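High-affinity zinc uptake system protein znuA (Streptococcus suis, PDB 3MFQ) probably serves as the metal-capturing solute-binding protein of an ABC-type uptake system, holding a zinc ion between its two lobes. Local coordinates at residues 242-256 against 269-281. Sequence-based numbering, arbitrary orientation.
Sequences EVVTGEGKELFSDSL and MYKHNVKLMVKYL. With ZN (zinc ion), chain D.
One face of the Y280 ring is covered by V244, whose CG2 lies 3.8 Å from the ring centroid and 23° off the normal, a CH-pi contact suited to a compact branched residue. At the edge of that ring comes the E242 carboxylate, turned nearly perpendicular to it, while K249, its chain extended, reaches across so that NZ makes a weak hydrogen bond to the tyrosine OH. The H272 ring carries F252 over one face, the two planes inclined at 44°. At its edge lie the carbonyls of G248 and E250; H272 NE2 donates to E250 O (2.8 Å) almost in the ring plane, which favours this rotation of the imidazole.

N273 suits its place because an amide both accepts and donates: OD1 takes the N-H of F252 at 3.0 Å in a nearly straight bond, and ND2 gives one to F252 O at 2.9 Å. This pair satisfies both backbone polar groups of F252 and pins the loop to the helix. M269, bent at chi2 and chi3, lays CG against the phenyl ring and directs CE to CD1 of L256, 3.9 Å away. Between the K249–Y280 end and the H272 and N273 hydrogen bonds, L276 CD2 packs on L251 CD2, and the M277 methyl CE adds to this buried apolar patch.

The helical segment 269-281 runs nearly antiparallel to strand 242-244 (164° between their directions), which pairs in parallel with strand 215-217; F217 of that strand touches L251 and L276. Farther along 242-256, D254 chelates zinc through both carboxylate oxygens beside H41, H104 and H170, while L256 and the helix residue M269 both touch F15 of helix 14-24.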
loop_
_atom_site.group_PDB
_atom_site.type_symbol
_atom_site.label_atom_id
_atom_site.label_comp_id
_atom_site.label_asym_id
_atom_site.label_seq_id
_atom_site.Cartn_x
_atom_site.Cartn_y
_atom_site.Cartn_z
ATOM N N GLU A 242 -18.919 -3.643 14.548
ATOM C CA GLU A 242 -19.137 -3.481 13.112
ATOM C C GLU A 242 -18.070 -3.789 12.066
ATOM O O GLU A 242 -16.898 -3.477 12.270
ATOM C CB GLU A 242 -19.742 -2.092 12.860
ATOM C CG GLU A 242 -20.236 -1.850 11.439
ATOM C CD GLU A 242 -20.850 -0.478 11.252
ATOM O OE1 GLU A 242 -20.957 0.271 12.246
ATOM O OE2 GLU A 242 -21.226 -0.155 10.104
ATOM N N VAL A 243 -18.466 -4.430 10.968
ATOM C CA VAL A 243 -17.545 -4.723 9.874
ATOM C C VAL A 243 -17.739 -3.757 8.709
ATOM O O VAL A 243 -18.738 -3.827 7.995
ATOM C CB VAL A 243 -17.699 -6.170 9.365
ATOM C CG1 VAL A 243 -16.799 -6.399 8.157
ATOM C CG2 VAL A 243 -17.376 -7.164 10.462
ATOM N N VAL A 244 -16.774 -2.862 8.520
ATOM C CA VAL A 244 -16.846 -1.882 7.442
ATOM C C VAL A 244 -16.448 -2.515 6.118
ATOM O O VAL A 244 -15.270 -2.544 5.762
ATOM C CB VAL A 244 -15.929 -0.679 7.703
ATOM C CG1 VAL A 244 -16.048 0.333 6.577
ATOM C CG2 VAL A 244 -16.263 -0.037 9.040
ATOM N N THR A 245 -17.433 -3.031 5.392
ATOM C CA THR A 245 -17.173 -3.665 4.107
ATOM C C THR A 245 -18.165 -3.171 3.066
ATOM O O THR A 245 -17.775 -2.806 1.960
ATOM C CB THR A 245 -17.225 -5.201 4.212
ATOM O OG1 THR A 245 -17.029 -5.781 2.916
ATOM C CG2 THR A 245 -18.559 -5.656 4.777
ATOM N N GLY A 246 -19.442 -3.152 3.435
ATOM C CA GLY A 246 -20.505 -2.675 2.568
ATOM C C GLY A 246 -20.180 -2.661 1.087
ATOM O O GLY A 246 -19.685 -3.643 0.531
ATOM N N GLU A 247 -20.463 -1.535 0.444
ATOM C CA GLU A 247 -20.211 -1.385 -0.981
ATOM C C GLU A 247 -19.462 -0.087 -1.240
ATOM O O GLU A 247 -19.974 1.000 -0.976
ATOM C CB GLU A 247 -21.527 -1.410 -1.753
ATOM C CG GLU A 247 -22.365 -2.644 -1.476
ATOM C CD GLU A 247 -23.759 -2.537 -2.050
ATOM O OE1 GLU A 247 -23.936 -1.812 -3.052
ATOM O OE2 GLU A 247 -24.677 -3.177 -1.500
ATOM N N GLY A 248 -18.246 -0.208 -1.761
ATOM C CA GLY A 248 -17.374 0.937 -1.926
ATOM C C GLY A 248 -16.731 1.279 -0.599
ATOM O O GLY A 248 -16.025 2.277 -0.474
ATOM N N LYS A 249 -16.985 0.439 0.397
ATOM C CA LYS A 249 -16.418 0.625 1.725
ATOM C C LYS A 249 -15.252 -0.323 1.938
ATOM O O LYS A 249 -15.341 -1.268 2.719
ATOM C CB LYS A 249 -17.472 0.370 2.795
ATOM C CG LYS A 249 -18.713 1.217 2.655
ATOM C CD LYS A 249 -19.756 0.769 3.654
ATOM C CE LYS A 249 -20.989 1.648 3.598
ATOM N NZ LYS A 249 -22.030 1.175 4.552
ATOM N N GLU A 250 -14.159 -0.063 1.235
ATOM C CA GLU A 250 -12.978 -0.902 1.338
ATOM C C GLU A 250 -11.716 -0.058 1.412
ATOM O O GLU A 250 -11.579 0.938 0.703
ATOM C CB GLU A 250 -12.892 -1.852 0.143
ATOM C CG GLU A 250 -13.912 -2.975 0.152
ATOM C CD GLU A 250 -13.798 -3.854 -1.075
ATOM O OE1 GLU A 250 -13.312 -3.358 -2.113
ATOM O OE2 GLU A 250 -14.192 -5.038 -1.000
ATOM N N LEU A 251 -10.801 -0.461 2.286
ATOM C CA LEU A 251 -9.491 0.161 2.356
ATOM C C LEU A 251 -8.607 -0.433 1.270
ATOM O O LEU A 251 -8.709 -1.620 0.958
ATOM C CB LEU A 251 -8.854 -0.076 3.726
ATOM C CG LEU A 251 -9.515 0.558 4.950
ATOM C CD1 LEU A 251 -8.807 0.124 6.220
ATOM C CD2 LEU A 251 -9.517 2.070 4.831
ATOM N N PHE A 252 -7.745 0.393 0.690
ATOM C CA PHE A 252 -6.766 -0.100 -0.264
ATOM C C PHE A 252 -5.429 -0.242 0.442
ATOM O O PHE A 252 -4.891 0.734 0.963
ATOM C CB PHE A 252 -6.629 0.857 -1.445
ATOM C CG PHE A 252 -7.931 1.204 -2.101
ATOM C CD1 PHE A 252 -8.560 0.304 -2.944
ATOM C CD2 PHE A 252 -8.519 2.438 -1.888
ATOM C CE1 PHE A 252 -9.756 0.626 -3.553
ATOM C CE2 PHE A 252 -9.713 2.766 -2.494
ATOM C CZ PHE A 252 -10.335 1.858 -3.327
ATOM N N SER A 253 -4.898 -1.458 0.472
ATOM C CA SER A 253 -3.609 -1.696 1.102
ATOM C C SER A 253 -2.559 -2.047 0.060
ATOM O O SER A 253 -1.510 -1.410 -0.014
ATOM C CB SER A 253 -3.712 -2.817 2.136
ATOM O OG SER A 253 -3.846 -4.078 1.505
ATOM N N ASP A 254 -2.854 -3.059 -0.748
ATOM C CA ASP A 254 -1.882 -3.583 -1.694
ATOM C C ASP A 254 -2.220 -3.241 -3.137
ATOM O O ASP A 254 -1.715 -3.874 -4.060
ATOM C CB ASP A 254 -1.759 -5.098 -1.537
ATOM C CG ASP A 254 -1.204 -5.497 -0.187
ATOM O OD1 ASP A 254 -0.567 -4.645 0.467
ATOM O OD2 ASP A 254 -1.403 -6.660 0.220
ATOM N N SER A 255 -3.068 -2.238 -3.331
ATOM C CA SER A 255 -3.453 -1.842 -4.677
ATOM C C SER A 255 -4.297 -0.581 -4.695
ATOM O O SER A 255 -5.023 -0.294 -3.747
ATOM C CB SER A 255 -4.226 -2.969 -5.364
ATOM O OG SER A 255 -4.678 -2.570 -6.648
ATOM N N LEU A 256 -4.191 0.171 -5.786
ATOM C CA LEU A 256 -5.095 1.277 -6.051
ATOM C C LEU A 256 -6.404 0.721 -6.583
ATOM O O LEU A 256 -6.600 -0.494 -6.622
ATOM C CB LEU A 256 -4.489 2.222 -7.086
ATOM C CG LEU A 256 -3.643 3.383 -6.565
ATOM C CD1 LEU A 256 -2.891 2.990 -5.308
ATOM C CD2 LEU A 256 -2.690 3.875 -7.643
ATOM N N MET A 269 -6.691 7.511 -3.467
ATOM C CA MET A 269 -6.760 6.273 -2.708
ATOM C C MET A 269 -6.489 6.565 -1.241
ATOM O O MET A 269 -7.079 5.957 -0.353
ATOM C CB MET A 269 -5.746 5.259 -3.242
ATOM C CG MET A 269 -5.613 3.997 -2.404
ATOM S SD MET A 269 -4.546 4.196 -0.962
ATOM C CE MET A 269 -2.958 4.453 -1.747
ATOM N N TYR A 270 -5.591 7.508 -0.993
ATOM C CA TYR A 270 -5.220 7.871 0.366
ATOM C C TYR A 270 -6.377 8.545 1.088
ATOM O O TYR A 270 -6.745 8.158 2.199
ATOM C CB TYR A 270 -4.028 8.818 0.341
ATOM C CG TYR A 270 -3.020 8.559 1.425
ATOM C CD1 TYR A 270 -3.354 8.718 2.760
ATOM C CD2 TYR A 270 -1.725 8.164 1.112
ATOM C CE1 TYR A 270 -2.435 8.484 3.749
ATOM C CE2 TYR A 270 -0.796 7.930 2.103
ATOM C CZ TYR A 270 -1.157 8.092 3.421
ATOM O OH TYR A 270 -0.245 7.864 4.424
ATOM N N LYS A 271 -6.935 9.570 0.453
ATOM C CA LYS A 271 -8.047 10.309 1.031
ATOM C C LYS A 271 -9.208 9.367 1.303
ATOM O O LYS A 271 -9.815 9.407 2.371
ATOM C CB LYS A 271 -8.491 11.433 0.093
ATOM C CG LYS A 271 -7.433 12.495 -0.152
ATOM C CD LYS A 271 -7.958 13.592 -1.065
ATOM C CE LYS A 271 -6.901 14.654 -1.315
ATOM N NZ LYS A 271 -7.401 15.728 -2.215
ATOM N N HIS A 272 -9.509 8.519 0.327
ATOM C CA HIS A 272 -10.562 7.523 0.467
ATOM C C HIS A 272 -10.380 6.705 1.740
ATOM O O HIS A 272 -11.315 6.539 2.525
ATOM C CB HIS A 272 -10.581 6.597 -0.747
ATOM C CG HIS A 272 -11.468 5.402 -0.581
ATOM N ND1 HIS A 272 -12.774 5.380 -1.017
ATOM C CD2 HIS A 272 -11.234 4.190 -0.027
ATOM C CE1 HIS A 272 -13.308 4.203 -0.739
ATOM N NE2 HIS A 272 -12.393 3.462 -0.138
ATOM N N ASN A 273 -9.172 6.192 1.937
ATOM C CA ASN A 273 -8.865 5.423 3.132
ATOM C C ASN A 273 -9.102 6.239 4.396
ATOM O O ASN A 273 -9.769 5.784 5.325
ATOM C CB ASN A 273 -7.424 4.910 3.087
ATOM C CG ASN A 273 -7.258 3.719 2.160
ATOM O OD1 ASN A 273 -8.209 3.282 1.513
ATOM N ND2 ASN A 273 -6.045 3.183 2.100
ATOM N N VAL A 274 -8.561 7.452 4.418
ATOM C CA VAL A 274 -8.666 8.324 5.582
ATOM C C VAL A 274 -10.110 8.666 5.946
ATOM O O VAL A 274 -10.523 8.474 7.087
ATOM C CB VAL A 274 -7.871 9.621 5.378
ATOM C CG1 VAL A 274 -8.242 10.637 6.434
ATOM C CG2 VAL A 274 -6.381 9.332 5.408
ATOM N N LYS A 275 -10.872 9.176 4.982
ATOM C CA LYS A 275 -12.273 9.514 5.225
ATOM C C LYS A 275 -13.023 8.318 5.798
ATOM O O LYS A 275 -13.861 8.460 6.687
ATOM C CB LYS A 275 -12.962 9.979 3.937
ATOM C CG LYS A 275 -12.517 11.338 3.414
ATOM C CD LYS A 275 -13.432 11.807 2.285
ATOM C CE LYS A 275 -12.939 13.104 1.654
ATOM N NZ LYS A 275 -13.889 13.618 0.624
ATOM N N LEU A 276 -12.715 7.137 5.278
ATOM C CA LEU A 276 -13.391 5.916 5.689
ATOM C C LEU A 276 -13.163 5.646 7.169
ATOM O O LEU A 276 -14.083 5.271 7.894
ATOM C CB LEU A 276 -12.894 4.733 4.855
ATOM C CG LEU A 276 -13.669 3.422 4.984
ATOM C CD1 LEU A 276 -15.119 3.626 4.587
ATOM C CD2 LEU A 276 -13.033 2.340 4.133
ATOM N N MET A 277 -11.928 5.842 7.612
ATOM C CA MET A 277 -11.570 5.592 8.999
ATOM C C MET A 277 -12.283 6.553 9.941
ATOM O O MET A 277 -12.814 6.146 10.974
ATOM C CB MET A 277 -10.058 5.708 9.183
ATOM C CG MET A 277 -9.258 4.776 8.297
ATOM S SD MET A 277 -7.485 4.950 8.540
ATOM C CE MET A 277 -6.865 3.793 7.326
ATOM N N VAL A 278 -12.294 7.832 9.585
ATOM C CA VAL A 278 -12.891 8.840 10.448
ATOM C C VAL A 278 -14.381 8.585 10.625
ATOM O O VAL A 278 -14.917 8.761 11.713
ATOM C CB VAL A 278 -12.667 10.272 9.915
ATOM C CG1 VAL A 278 -11.213 10.462 9.509
ATOM C CG2 VAL A 278 -13.589 10.563 8.747
ATOM N N LYS A 279 -15.040 8.152 9.555
ATOM C CA LYS A 279 -16.483 7.956 9.582
ATOM C C LYS A 279 -16.895 6.903 10.600
ATOM O O LYS A 279 -17.901 7.058 11.290
ATOM C CB LYS A 279 -17.009 7.577 8.198
ATOM C CG LYS A 279 -18.504 7.315 8.173
ATOM C CD LYS A 279 -19.026 7.158 6.758
ATOM C CE LYS A 279 -20.541 6.990 6.745
ATOM N NZ LYS A 279 -21.104 6.968 5.366
ATOM N N TYR A 280 -16.109 5.837 10.700
ATOM C CA TYR A 280 -16.464 4.719 11.564
ATOM C C TYR A 280 -15.652 4.662 12.854
ATOM O O TYR A 280 -15.801 3.731 13.643
ATOM C CB TYR A 280 -16.338 3.400 10.802
ATOM C CG TYR A 280 -17.313 3.278 9.656
ATOM C CD1 TYR A 280 -18.526 2.622 9.819
ATOM C CD2 TYR A 280 -17.026 3.828 8.415
ATOM C CE1 TYR A 280 -19.423 2.512 8.776
ATOM C CE2 TYR A 280 -17.917 3.724 7.364
ATOM C CZ TYR A 280 -19.114 3.065 7.550
ATOM O OH TYR A 280 -20.008 2.956 6.508
ATOM N N LEU A 281 -14.800 5.657 13.071
ATOM C CA LEU A 281 -13.953 5.674 14.258
ATOM C C LEU A 281 -14.151 6.934 15.088
ATOM O O LEU A 281 -13.921 6.930 16.295
ATOM C CB LEU A 281 -12.481 5.529 13.873
ATOM C CG LEU A 281 -12.094 4.217 13.190
ATOM C CD1 LEU A 281 -10.608 4.201 12.905
ATOM C CD2 LEU A 281 -12.485 3.033 14.053
HETATM ZN ZN ZN D . 0.001 -6.329 2.077
#